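Side-chain contacts in acetylglutamate kinase (Streptococcus mutans, PDB 3L86), which probably catalyses the ATP-dependent phosphorylation of N-acetyl-L-glutamate to N-acetyl-L-glutamyl 5-phosphate in arginine biosynthesis: residues Asn61-Gly66 / Ala126-Gln131; Val105-Ala110 / Met188-Ala193; Val115-Gln120 / Cys130-Ser135; Tyr195-Val200 / Asp207-Met212; Glu251-Thr256 / Gly262-Gly267. All blocks are in the same frame, centred on the assembly; numbering follows the deposited sequence.

Contact 1 (Asn61-Gly66 / Ala126-Gln131)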
# COMPACT_ATOMS: atom_id res chain seq x y z
N ASN A 61 -15.51 -2.80 -13.74
CA ASN A 61 -15.40 -2.55 -15.22
C ASN A 61 -14.00 -2.85 -15.74
O ASN A 61 -13.84 -3.47 -16.80
CB ASN A 61 -15.83 -1.11 -15.61
CG ASN A 61 -17.27 -0.86 -15.30
OD1 ASN A 61 -18.02 -1.80 -15.18
ND2 ASN A 61 -17.70 0.43 -15.22
N TRP A 62 -12.97 -2.43 -15.00
CA TRP A 62 -11.61 -2.89 -15.38
C TRP A 62 -11.50 -4.42 -15.40
O TRP A 62 -10.85 -5.02 -16.30
CB TRP A 62 -10.48 -2.29 -14.47
CG TRP A 62 -10.01 -0.84 -14.80
CD1 TRP A 62 -10.04 -0.20 -16.03
CD2 TRP A 62 -9.44 0.09 -13.87
NE1 TRP A 62 -9.51 1.10 -15.90
CE2 TRP A 62 -9.14 1.29 -14.59
CE3 TRP A 62 -9.13 0.01 -12.49
CZ2 TRP A 62 -8.59 2.41 -13.96
CZ3 TRP A 62 -8.58 1.14 -11.87
CH2 TRP A 62 -8.27 2.29 -12.61
N GLN A 63 -12.03 -5.08 -14.37
CA GLN A 63 -11.91 -6.54 -14.28
C GLN A 63 -12.69 -7.18 -15.45
O GLN A 63 -12.19 -8.06 -16.15
CB GLN A 63 -12.49 -7.04 -12.94
CG GLN A 63 -12.46 -8.61 -12.77
CD GLN A 63 -12.90 -9.06 -11.38
OE1 GLN A 63 -14.05 -8.88 -10.96
NE2 GLN A 63 -11.97 -9.65 -10.65
N ASP A 64 -13.90 -6.72 -15.70
CA ASP A 64 -14.68 -7.21 -16.90
C ASP A 64 -14.06 -6.93 -18.28
O ASP A 64 -14.45 -7.60 -19.27
CB ASP A 64 -16.10 -6.60 -16.88
CG ASP A 64 -16.97 -7.11 -15.71
OD1 ASP A 64 -16.65 -8.13 -15.08
OD2 ASP A 64 -18.01 -6.50 -15.41
N ALA A 65 -13.18 -5.91 -18.38
CA ALA A 65 -12.47 -5.58 -19.62
C ALA A 65 -11.16 -6.31 -19.72
O ALA A 65 -10.37 -6.08 -20.66
CB ALA A 65 -12.25 -4.03 -19.74
N GLY A 66 -10.88 -7.19 -18.75
CA GLY A 66 -9.71 -8.02 -18.89
C GLY A 66 -8.45 -7.47 -18.21
O GLY A 66 -7.38 -8.06 -18.38
N ALA A 126 -20.22 -5.92 -4.42
CA ALA A 126 -20.41 -5.18 -5.65
C ALA A 126 -20.23 -6.05 -6.90
O ALA A 126 -20.23 -5.50 -8.00
CB ALA A 126 -19.50 -3.93 -5.70
N GLY A 127 -20.05 -7.37 -6.76
CA GLY A 127 -19.85 -8.23 -7.93
C GLY A 127 -18.41 -8.43 -8.40
O GLY A 127 -18.17 -9.14 -9.37
N VAL A 128 -17.43 -7.84 -7.70
CA VAL A 128 -16.00 -8.11 -7.98
C VAL A 128 -15.51 -9.46 -7.41
O VAL A 128 -15.78 -9.79 -6.24
CB VAL A 128 -15.12 -6.98 -7.41
CG1 VAL A 128 -13.63 -7.26 -7.68
CG2 VAL A 128 -15.54 -5.66 -8.04
N SER A 129 -14.82 -10.24 -8.23
CA SER A 129 -14.21 -11.47 -7.80
C SER A 129 -12.81 -11.22 -7.22
O SER A 129 -11.95 -10.69 -7.92
CB SER A 129 -14.18 -12.49 -8.96
OG SER A 129 -13.11 -13.40 -8.76
N CYS A 130 -12.60 -11.57 -5.95
CA CYS A 130 -11.39 -11.22 -5.17
C CYS A 130 -11.24 -12.16 -3.95
O CYS A 130 -12.20 -12.85 -3.59
CB CYS A 130 -11.47 -9.75 -4.64
SG CYS A 130 -12.90 -9.37 -3.55
N GLN A 131 -10.07 -12.13 -3.30
CA GLN A 131 -9.79 -13.02 -2.16
C GLN A 131 -8.73 -12.39 -1.25
O GLN A 131 -7.70 -12.04 -1.72
CB GLN A 131 -9.26 -14.40 -2.68
CG GLN A 131 -8.86 -15.37 -1.55
CD GLN A 131 -10.02 -15.70 -0.64
OE1 GLN A 131 -11.04 -16.22 -1.10
NE2 GLN A 131 -9.89 -15.41 0.67
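Gln-63 reaches from the last turn of helix 53-64 to Ser-129 and pairs its terminal amide with the backbone of that one residue. Two hydrogen bonds form a closed ring between the amide and Ser-129. Ser-129 N donates to Gln-63 OE1 at 3.1 Å, arriving in the carbonyl plane on a lone pair, while Gln-63 NE2 donates to Ser-129 O at 2.9 Å. Both are fairly straight, with N-H...acceptor angles of 161°, and Ser-129 O lies almost exactly in the plane of the Gln-63 amide. The side-chain amide thus satisfies both the N-H and the C=O of a single residue, and the pair of bonds fixes its rotation about the last torsion. An extended chain makes the span possible: CG is opposite the backbone N (chi1 178°) and the next bond continues straight.

Val-128 lies alongside the same oxygen, with CG1 3.7 Å and CA 3.6 Å from Gln-63 OE1. On the serine, CB lies 4.0 Å from Gln-63 NE2, whereas OG is engaged by the carbonyl of Arg-172.

Each segment carries a helix end of Schellman type, with Gly-66 and Gly-127 at positive phi; in the first, Gly-66 N bonds to Gln-63 O. The contact thus joins the C-terminal end of helix 53-64 to the turn that leads from helix 101-125 into strand 130-132. Strand 174-182 adjoins both partners, since Gln-63 and Val-128 touch Ile-174 and Ser-129 shares a backbone bond with it.

Contact 2 (Val105-Ala110 / Met188-Ala193). With NLG (N-acetyl-L-glutamate), chain C.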
# COMPACT_ATOMS: atom_id res chain seq x y z
N VAL A 105 0.85 -8.53 17.57
CA VAL A 105 -0.51 -9.11 17.77
C VAL A 105 -1.59 -8.07 17.41
O VAL A 105 -2.59 -8.37 16.74
CB VAL A 105 -0.75 -9.54 19.27
CG1 VAL A 105 -2.24 -9.89 19.50
CG2 VAL A 105 0.13 -10.75 19.65
N LEU A 106 -1.40 -6.84 17.88
CA LEU A 106 -2.32 -5.72 17.59
C LEU A 106 -2.32 -5.34 16.10
O LEU A 106 -3.40 -5.13 15.50
CB LEU A 106 -1.94 -4.50 18.47
CG LEU A 106 -1.97 -4.82 19.99
CD1 LEU A 106 -1.39 -3.68 20.88
CD2 LEU A 106 -3.41 -5.02 20.31
N VAL A 107 -1.11 -5.22 15.53
CA VAL A 107 -0.94 -4.81 14.11
C VAL A 107 -1.67 -5.79 13.16
O VAL A 107 -2.43 -5.38 12.27
CB VAL A 107 0.57 -4.59 13.73
CG1 VAL A 107 0.80 -4.38 12.20
CG2 VAL A 107 1.24 -3.40 14.51
N SER A 108 -1.42 -7.10 13.32
CA SER A 108 -2.01 -8.08 12.41
C SER A 108 -3.51 -8.19 12.59
O SER A 108 -4.25 -8.32 11.58
CB SER A 108 -1.32 -9.46 12.52
OG SER A 108 -1.51 -9.98 13.80
N HIS A 109 -3.99 -8.09 13.84
CA HIS A 109 -5.46 -8.05 14.07
C HIS A 109 -6.14 -6.84 13.38
O HIS A 109 -7.15 -6.98 12.71
CB HIS A 109 -5.80 -8.00 15.58
CG HIS A 109 -7.24 -7.73 15.86
ND1 HIS A 109 -8.27 -8.47 15.31
CD2 HIS A 109 -7.83 -6.80 16.66
CE1 HIS A 109 -9.43 -7.98 15.73
NE2 HIS A 109 -9.19 -6.98 16.56
N ALA A 110 -5.61 -5.63 13.55
CA ALA A 110 -6.26 -4.49 12.88
C ALA A 110 -6.22 -4.63 11.32
O ALA A 110 -7.20 -4.36 10.60
CB ALA A 110 -5.60 -3.17 13.35
N MET A 188 6.63 -12.99 11.54
CA MET A 188 5.83 -11.93 10.94
C MET A 188 6.37 -10.53 11.25
O MET A 188 6.61 -10.24 12.41
CB MET A 188 4.38 -12.03 11.43
CG MET A 188 3.40 -11.31 10.45
SD MET A 188 1.69 -11.10 11.02
CE MET A 188 1.06 -12.72 10.78
N LEU A 189 6.48 -9.65 10.24
CA LEU A 189 6.97 -8.26 10.40
C LEU A 189 5.97 -7.21 9.88
O LEU A 189 5.23 -7.50 8.94
CB LEU A 189 8.33 -8.04 9.67
CG LEU A 189 9.50 -9.01 9.92
CD1 LEU A 189 10.80 -8.56 9.17
CD2 LEU A 189 9.77 -9.17 11.39
N ASN A 190 5.98 -6.00 10.46
CA ASN A 190 5.09 -4.87 10.09
C ASN A 190 5.78 -4.11 8.94
O ASN A 190 6.92 -3.65 9.12
CB ASN A 190 4.83 -3.97 11.34
CG ASN A 190 4.06 -2.68 11.02
OD1 ASN A 190 3.50 -2.54 9.94
ND2 ASN A 190 4.01 -1.74 11.99
N ILE A 191 5.13 -4.02 7.76
CA ILE A 191 5.74 -3.32 6.59
C ILE A 191 4.94 -2.05 6.27
O ILE A 191 3.74 -2.14 6.16
CB ILE A 191 5.68 -4.14 5.29
CG1 ILE A 191 6.03 -5.61 5.53
CG2 ILE A 191 6.59 -3.44 4.14
CD1 ILE A 191 7.46 -5.94 5.82
N ASN A 192 5.56 -0.87 6.21
CA ASN A 192 4.83 0.36 5.77
C ASN A 192 4.09 0.02 4.43
O ASN A 192 4.72 -0.58 3.54
CB ASN A 192 5.83 1.50 5.52
CG ASN A 192 5.19 2.68 4.78
OD1 ASN A 192 5.37 2.84 3.57
ND2 ASN A 192 4.45 3.49 5.50
N ALA A 193 2.81 0.39 4.26
CA ALA A 193 2.05 -0.11 3.07
C ALA A 193 2.57 0.41 1.76
O ALA A 193 2.47 -0.27 0.75
CB ALA A 193 0.49 0.14 3.16
CA NLG C . 2.90 0.65 9.01
C NLG C . 4.26 0.80 9.38
OXT NLG C . 4.75 1.80 9.91
O NLG C . 5.23 0.17 9.22
CB NLG C . 1.85 -0.31 8.41
CG NLG C . 0.39 0.18 8.03
CD NLG C . 0.08 1.34 6.99
OE1 NLG C . 0.97 1.67 6.26
OE2 NLG C . -1.00 1.94 6.91
C7 NLG C . 1.54 1.57 10.69
C8 NLG C . 0.73 2.43 10.89
O7 NLG C . 1.96 0.75 11.48
N2 NLG C . 2.10 1.44 9.55
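Val-107 of helix 101-125 packs against the side chain of Asn-190, the two crossing at about a right angle. Traced outward, Asn-190 first places CB 4.1 Å from Val-107 CG1. Its CG is then 3.9 Å from that same methyl, so the isopropyl group supports the root of the amide. Beyond CG the amide is shared between the ligand and Thr-99. OD1 lies 3.2 Å from CB of the bound N-acetylglutamate. ND2 has its firmer partner in Thr-99 OG1, and it also donates to the ligand's acetyl oxygen O7 at 3.3 Å, a long but nearly straight bond (167°).

Farther back on the strand, Met-188 bends at its last torsion (chi3 -77°) and sets SD 3.7 Å from Ser-108 CB. The serine hydroxyl is occupied within its own helix by Met-104 O.

At the far end of 188-193, Ala-193 N donates to ligand OE1 at 3.0 Å, and Asn-192 N-caps the helix that begins there, its OD1 accepting from Tyr-195 N. Here the ligand's acetyl group meets a strand asparagine, and its carboxylate OE1 a helix N-terminus, forming one wall of the N-acetylglutamate pocket in this amino acid kinase fold.

Contact 3 (Val115-Gln120 / Cys130-Ser135)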
# COMPACT_ATOMS: atom_id res chain seq x y z
N VAL A 115 -9.55 -4.12 8.82
CA VAL A 115 -9.51 -3.42 7.51
C VAL A 115 -9.73 -4.38 6.32
O VAL A 115 -10.62 -4.16 5.44
CB VAL A 115 -8.19 -2.63 7.30
CG1 VAL A 115 -8.21 -1.87 5.98
CG2 VAL A 115 -7.98 -1.60 8.45
N GLY A 116 -8.93 -5.44 6.27
CA GLY A 116 -8.91 -6.32 5.08
C GLY A 116 -10.23 -7.04 4.82
O GLY A 116 -10.65 -7.18 3.67
N LYS A 117 -10.86 -7.56 5.88
CA LYS A 117 -12.15 -8.29 5.74
C LYS A 117 -13.29 -7.38 5.20
O LYS A 117 -14.07 -7.80 4.33
CB LYS A 117 -12.56 -8.97 7.07
CG LYS A 117 -13.89 -9.78 7.02
CD LYS A 117 -13.70 -11.07 6.28
CE LYS A 117 -15.07 -11.92 6.21
NZ LYS A 117 -15.35 -12.55 7.52
N ASN A 118 -13.35 -6.14 5.70
CA ASN A 118 -14.28 -5.13 5.13
C ASN A 118 -14.07 -4.82 3.60
O ASN A 118 -15.05 -4.70 2.84
CB ASN A 118 -14.19 -3.81 5.94
CG ASN A 118 -15.17 -2.72 5.42
OD1 ASN A 118 -16.38 -2.87 5.55
ND2 ASN A 118 -14.63 -1.60 4.88
N LEU A 119 -12.80 -4.65 3.18
CA LEU A 119 -12.45 -4.48 1.77
C LEU A 119 -13.00 -5.62 0.93
O LEU A 119 -13.67 -5.37 -0.06
CB LEU A 119 -10.93 -4.55 1.53
CG LEU A 119 -10.14 -3.28 1.44
CD1 LEU A 119 -10.30 -2.66 2.80
CD2 LEU A 119 -8.64 -3.53 1.12
N GLN A 120 -12.68 -6.87 1.31
CA GLN A 120 -13.19 -8.01 0.59
C GLN A 120 -14.73 -8.08 0.54
O GLN A 120 -15.30 -8.37 -0.53
CB GLN A 120 -12.58 -9.31 1.14
CG GLN A 120 -13.24 -10.58 0.62
CD GLN A 120 -12.78 -11.86 1.33
OE1 GLN A 120 -11.70 -12.36 1.10
NE2 GLN A 120 -13.65 -12.43 2.16
N CYS A 130 -12.60 -11.57 -5.95
CA CYS A 130 -11.39 -11.22 -5.17
C CYS A 130 -11.24 -12.16 -3.95
O CYS A 130 -12.20 -12.85 -3.59
CB CYS A 130 -11.47 -9.75 -4.64
SG CYS A 130 -12.90 -9.37 -3.55
N GLN A 131 -10.07 -12.13 -3.30
CA GLN A 131 -9.79 -13.02 -2.16
C GLN A 131 -8.73 -12.39 -1.25
O GLN A 131 -7.70 -12.04 -1.72
CB GLN A 131 -9.26 -14.40 -2.68
CG GLN A 131 -8.86 -15.37 -1.55
CD GLN A 131 -10.02 -15.70 -0.64
OE1 GLN A 131 -11.04 -16.22 -1.10
NE2 GLN A 131 -9.89 -15.41 0.67
N GLN A 132 -9.00 -12.26 0.05
CA GLN A 132 -7.96 -11.86 1.03
C GLN A 132 -6.92 -12.98 1.21
O GLN A 132 -7.34 -14.13 1.49
CB GLN A 132 -8.63 -11.54 2.37
CG GLN A 132 -7.71 -11.24 3.54
CD GLN A 132 -8.52 -10.85 4.80
OE1 GLN A 132 -9.50 -11.51 5.17
NE2 GLN A 132 -8.12 -9.78 5.44
N LEU A 133 -5.62 -12.70 1.02
CA LEU A 133 -4.59 -13.66 1.48
C LEU A 133 -4.40 -13.67 3.01
O LEU A 133 -4.34 -12.60 3.62
CB LEU A 133 -3.22 -13.41 0.79
CG LEU A 133 -3.14 -13.98 -0.65
CD1 LEU A 133 -4.21 -13.42 -1.53
CD2 LEU A 133 -1.74 -13.72 -1.29
N LYS A 134 -4.33 -14.87 3.63
CA LYS A 134 -4.02 -14.94 5.08
C LYS A 134 -2.79 -15.85 5.25
O LYS A 134 -1.65 -15.36 5.31
CB LYS A 134 -5.22 -15.41 5.93
CG LYS A 134 -6.37 -14.38 6.07
CD LYS A 134 -7.19 -14.67 7.36
CE LYS A 134 -8.67 -14.61 7.15
NZ LYS A 134 -9.41 -13.33 7.58
N SER A 135 -3.00 -17.17 5.19
CA SER A 135 -1.84 -18.09 5.25
C SER A 135 -0.93 -18.02 4.03
O SER A 135 0.31 -18.23 4.17
CB SER A 135 -2.25 -19.56 5.56
OG SER A 135 -3.13 -20.06 4.58
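Gln-120 and Gln-132 carry this contact between helix 115-120 and strand 130-132, whose axes run nearly antiparallel (167°) with a closest approach of 8.4 Å.

The hydrogen bonds come first. Gln-132 N donates to Gln-120 OE1 at 2.9 Å, in the carbonyl plane and nearly straight. An extended glutamine, with CG opposite its backbone N (chi1 170°), brings the oxygen over to the strand. Two further bonds shape the strand side: Gln-131 NE2 folds back to Gln-132 O at 3.0 Å, and Lys-134 NZ donates to Gln-132 OE1 at 3.0 Å, approaching from above the carbonyl plane. Gln-132 NE2, in turn, is hydrogen-bonded to Leu-112 O, one turn before Gly-116 in helix 101-125.

Close packing makes up the second group. Gln-132 lays its amide nitrogen against the helix backbone, NE2 being 3.5 Å from Gly-116 C; Gly-116 has no side chain, which leaves the amide room to lie there. The two glutamine side chains cross at about a right angle, their amide planes 69° apart. At the start of the strand, Cys-130 SG sits 4.0 Å from Gln-120 O.

Charge enters last. Lys-117 NZ and Lys-134 NZ, 6.0 Å apart, are like charges not in contact; Lys-117 makes a long, weak ion pair with Glu-121.

The chemistry is that of a polar seam inside an alpha/beta layer. Both glutamines are buried. Gln-120 OE1 is met by Gln-132 N, Gln-132 OE1 by Lys-134 NZ and Gln-132 NE2 by Leu-112 O, so directional bonds as well as packing locate the helix against the strand.

Contact 4 (Tyr195-Val200 / Asp207-Met212)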
# COMPACT_ATOMS: atom_id res chain seq x y z
N TYR A 195 5.78 1.01 1.01
CA TYR A 195 6.95 0.19 0.69
C TYR A 195 6.49 -1.12 0.01
O TYR A 195 7.10 -1.59 -0.98
CB TYR A 195 7.68 -0.17 2.02
CG TYR A 195 8.53 0.95 2.71
CD1 TYR A 195 8.34 2.32 2.43
CD2 TYR A 195 9.54 0.61 3.64
CE1 TYR A 195 9.15 3.33 3.09
CE2 TYR A 195 10.33 1.58 4.30
CZ TYR A 195 10.13 2.93 4.03
OH TYR A 195 10.95 3.85 4.68
N LEU A 196 5.48 -1.76 0.59
CA LEU A 196 4.96 -3.01 -0.02
C LEU A 196 4.41 -2.80 -1.46
O LEU A 196 4.65 -3.63 -2.35
CB LEU A 196 3.88 -3.69 0.84
CG LEU A 196 3.35 -5.03 0.22
CD1 LEU A 196 4.55 -5.99 -0.13
CD2 LEU A 196 2.38 -5.78 1.12
N ALA A 197 3.62 -1.74 -1.65
CA ALA A 197 3.12 -1.33 -2.96
C ALA A 197 4.23 -1.16 -4.02
O ALA A 197 4.03 -1.61 -5.15
CB ALA A 197 2.34 0.00 -2.82
N THR A 198 5.34 -0.45 -3.68
CA THR A 198 6.52 -0.32 -4.61
C THR A 198 7.07 -1.70 -5.03
O THR A 198 7.32 -1.96 -6.19
CB THR A 198 7.78 0.46 -4.00
OG1 THR A 198 7.38 1.73 -3.47
CG2 THR A 198 8.81 0.72 -5.09
N ALA A 199 7.29 -2.58 -4.07
CA ALA A 199 7.85 -3.89 -4.35
C ALA A 199 6.96 -4.74 -5.26
O ALA A 199 7.41 -5.40 -6.23
CB ALA A 199 8.09 -4.61 -2.99
N VAL A 200 5.65 -4.69 -4.98
CA VAL A 200 4.69 -5.42 -5.77
C VAL A 200 4.61 -4.87 -7.20
O VAL A 200 4.69 -5.68 -8.19
CB VAL A 200 3.31 -5.38 -5.11
CG1 VAL A 200 2.26 -6.02 -6.01
CG2 VAL A 200 3.38 -6.05 -3.67
N ASP A 207 1.89 -1.35 -15.35
CA ASP A 207 1.73 -0.13 -16.13
C ASP A 207 1.66 1.07 -15.24
O ASP A 207 2.18 2.13 -15.61
CB ASP A 207 0.42 -0.16 -16.97
CG ASP A 207 0.40 -1.29 -17.99
OD1 ASP A 207 -0.67 -1.84 -18.29
OD2 ASP A 207 1.47 -1.65 -18.49
N LYS A 208 1.00 0.94 -14.08
CA LYS A 208 0.71 2.08 -13.23
C LYS A 208 0.46 1.64 -11.77
O LYS A 208 -0.08 0.55 -11.52
CB LYS A 208 -0.58 2.77 -13.74
CG LYS A 208 -1.02 4.00 -12.92
CD LYS A 208 -2.24 4.68 -13.54
CE LYS A 208 -2.46 6.06 -12.95
NZ LYS A 208 -3.64 6.71 -13.61
N LEU A 209 0.87 2.48 -10.82
CA LEU A 209 0.55 2.32 -9.37
C LEU A 209 -0.30 3.54 -8.87
O LEU A 209 0.04 4.73 -9.13
CB LEU A 209 1.87 2.24 -8.57
CG LEU A 209 1.83 2.41 -7.02
CD1 LEU A 209 1.02 1.22 -6.38
CD2 LEU A 209 3.27 2.44 -6.41
N ILE A 210 -1.40 3.26 -8.17
CA ILE A 210 -2.26 4.30 -7.58
C ILE A 210 -2.05 4.22 -6.07
O ILE A 210 -2.26 3.15 -5.46
CB ILE A 210 -3.77 4.08 -8.02
CG1 ILE A 210 -3.87 4.13 -9.55
CG2 ILE A 210 -4.67 5.12 -7.38
CD1 ILE A 210 -5.27 3.74 -10.19
N LEU A 211 -1.59 5.30 -5.47
CA LEU A 211 -1.48 5.37 -4.02
C LEU A 211 -2.68 6.19 -3.48
O LEU A 211 -2.63 7.45 -3.38
CB LEU A 211 -0.10 6.02 -3.60
CG LEU A 211 1.16 5.22 -4.01
CD1 LEU A 211 2.45 6.06 -3.94
CD2 LEU A 211 1.38 3.92 -3.20
N MET A 212 -3.75 5.49 -3.12
CA MET A 212 -5.01 6.16 -2.80
C MET A 212 -5.06 6.44 -1.29
O MET A 212 -4.76 5.54 -0.48
CB MET A 212 -6.21 5.28 -3.22
CG MET A 212 -7.44 6.10 -3.65
SD MET A 212 -8.88 5.13 -4.26
CE MET A 212 -9.43 4.49 -2.69
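Helix 195-200 and strand 208-212 run almost antiparallel, at 169° between their directions, and their axes come no closer than 9.7 Å. The nearest alpha carbons are Ala-197 CA and Leu-209 CA, 7.8 Å apart. No hydrogen bond links the two segments; what meets are methyl groups.

Ala-197 is its centre. The CB methyl faces the strand and meets one methyl from each of two leucines: Leu-209 CD1 at 4.0 Å and Leu-211 CD2 at 4.1 Å. The leucines get there differently. In Leu-209, CG lies opposite the backbone N (chi1 166°), whereas in Leu-211 it lies opposite the carbonyl carbon (chi1 -63°), which turns the end of that side chain back toward the helix. Leu-209 CD2 also comes within 4.5 Å of Thr-198 N, a marginal contact. Thr-198 turns its CB from the strand, and its OG1 is hydrogen-bonded to Asp-194 O.

Val-40 and Lys-42 of strand 38-43 border the cluster, as does Thr-256 of helix 246-258. Lys-42 and Lys-249, both predicted transition-state stabilisers, have side chains about 4 Å at nearest atoms from Ala-197 and Leu-211 respectively. The arrangement is the helix-on-sheet layering of the amino acid kinase alpha/beta/alpha sandwich, just behind its phosphoryl-transfer site.

Contact 5 (Glu251-Thr256 / Gly262-Gly267)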
# COMPACT_ATOMS: atom_id res chain seq x y z
N GLU A 251 8.33 8.91 -1.48
CA GLU A 251 9.56 8.10 -1.77
C GLU A 251 9.23 6.80 -2.53
O GLU A 251 9.95 6.41 -3.48
CB GLU A 251 10.32 7.74 -0.48
CG GLU A 251 11.06 8.96 0.16
CD GLU A 251 11.70 8.66 1.49
OE1 GLU A 251 11.33 7.70 2.18
OE2 GLU A 251 12.59 9.42 1.89
N SER A 252 8.17 6.10 -2.11
CA SER A 252 7.71 4.90 -2.86
C SER A 252 7.34 5.27 -4.33
O SER A 252 7.74 4.58 -5.30
CB SER A 252 6.54 4.24 -2.10
OG SER A 252 7.04 3.80 -0.81
N ALA A 253 6.61 6.38 -4.51
CA ALA A 253 6.28 6.84 -5.87
C ALA A 253 7.56 7.02 -6.74
O ALA A 253 7.60 6.57 -7.90
CB ALA A 253 5.46 8.17 -5.84
N ALA A 254 8.58 7.69 -6.19
CA ALA A 254 9.81 7.95 -6.93
C ALA A 254 10.61 6.69 -7.29
O ALA A 254 11.13 6.58 -8.40
CB ALA A 254 10.72 8.94 -6.14
N LYS A 255 10.71 5.75 -6.35
CA LYS A 255 11.41 4.45 -6.50
C LYS A 255 10.73 3.56 -7.58
O LYS A 255 11.42 2.87 -8.36
CB LYS A 255 11.46 3.80 -5.12
CG LYS A 255 11.97 2.38 -5.03
CD LYS A 255 12.57 2.13 -3.65
CE LYS A 255 12.52 0.64 -3.29
NZ LYS A 255 13.57 0.25 -2.25
N THR A 256 9.39 3.65 -7.65
CA THR A 256 8.54 2.93 -8.64
C THR A 256 8.76 3.37 -10.09
O THR A 256 9.04 2.52 -10.95
CB THR A 256 7.00 3.04 -8.21
OG1 THR A 256 6.88 2.45 -6.92
CG2 THR A 256 5.99 2.30 -9.16
N GLY A 262 5.46 3.13 -15.59
CA GLY A 262 5.25 4.35 -16.39
C GLY A 262 4.65 5.57 -15.69
O GLY A 262 5.05 6.71 -15.99
N GLN A 263 3.70 5.35 -14.76
CA GLN A 263 3.06 6.45 -13.99
C GLN A 263 2.68 6.04 -12.54
O GLN A 263 2.24 4.90 -12.33
CB GLN A 263 1.75 6.83 -14.67
CG GLN A 263 1.84 7.22 -16.13
CD GLN A 263 0.47 7.60 -16.62
OE1 GLN A 263 -0.53 6.89 -16.38
NE2 GLN A 263 0.39 8.76 -17.25
N VAL A 264 2.87 6.95 -11.55
CA VAL A 264 2.26 6.80 -10.22
C VAL A 264 1.23 7.97 -9.95
O VAL A 264 1.51 9.13 -10.27
CB VAL A 264 3.36 6.78 -9.10
CG1 VAL A 264 2.71 6.65 -7.69
CG2 VAL A 264 4.32 5.64 -9.30
N LEU A 265 0.05 7.66 -9.40
CA LEU A 265 -0.94 8.68 -9.00
C LEU A 265 -1.10 8.71 -7.48
O LEU A 265 -1.30 7.67 -6.85
CB LEU A 265 -2.28 8.37 -9.67
CG LEU A 265 -3.48 9.27 -9.34
CD1 LEU A 265 -3.21 10.68 -9.98
CD2 LEU A 265 -4.76 8.67 -9.90
N ILE A 266 -0.95 9.89 -6.88
CA ILE A 266 -1.30 10.16 -5.48
C ILE A 266 -2.58 11.09 -5.41
O ILE A 266 -2.58 12.22 -5.95
CB ILE A 266 -0.09 10.81 -4.73
CG1 ILE A 266 1.07 9.79 -4.66
CG2 ILE A 266 -0.47 11.29 -3.29
CD1 ILE A 266 2.39 10.36 -4.08
N GLY A 267 -3.65 10.60 -4.76
CA GLY A 267 -4.93 11.37 -4.60
C GLY A 267 -6.00 10.55 -3.83
O GLY A 267 -5.71 9.49 -3.26
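Val-264 approaches Ala-253 and Thr-256 with both methyls because its first torsion (chi1 179°) sets CG1 opposite the backbone N and CG2 opposite the carbonyl carbon. Thr-256, with chi1 near -60°, turns CG2 to the strand and leaves OG1 for its own helix. The two segments form an alpha-beta unit of the amino acid kinase alpha/beta/alpha sandwich: helix 246-258 leads into strand 263-267 and packs on the sheet beside strand 208-212, the parallel neighbour of 263-267.

As expected for a helix leading back into the next strand, helix 251-256 and strand 263-267 run at 166°, nearly antiparallel, with a closest axial approach of 8.4 Å. Ala-253 CA and Val-264 CA are only 5.9 Å apart, a spacing that the small alanine permits.

Across that gap Val-264 CG1 faces the alanine methyl, 3.6 Å from Ala-253 CB. The same methyl reaches Ile-266 CD1 at 4.2 Å, so it is met by two residues that lie on one face of the strand. Val-264 CG2 sits between Ala-253 O and Thr-256 CG2, 3.7 Å from each, and the threonine and valine side chains cross at about a right angle.

All four side chains are buried. Leu-209 and Leu-211 of strand 208-212 extend the apolar layer on one flank and Ile-276 of strand 274-277 continues it; Ile-266 also lies about 4 Å, at nearest side-chain atoms, from the predicted transition-state stabiliser Lys-249.

Within the helix, Thr-256 OG1 donates to Ser-252 O at 2.8 Å from above the carbonyl plane, and that oxygen also accepts from Thr-256 N.

All five contacts reach one mixed sheet. Contacts 1 and 3 share strand 130-132, with centres 15 Å apart, and contacts 2 and 3 share helix 101-125, at 14 Å. Contacts 4 and 5 are closest, 7 Å between centres, because strands 208-212 and 263-267 are neighbours in the sheet. Along the chain, contact 3 is nested inside the loop closed by contact 2, contacts 1 and 2 alternate their segments, and contacts 4 and 5 follow in series. Contact 1 touches contact 4 through Trp-62 and Ile-210. Contact 2 lines part of the N-acetylglutamate pocket, whereas contacts 4 and 5 lie nearer ADP, consistent with one sheet underlying both the substrate and the nucleotide sites.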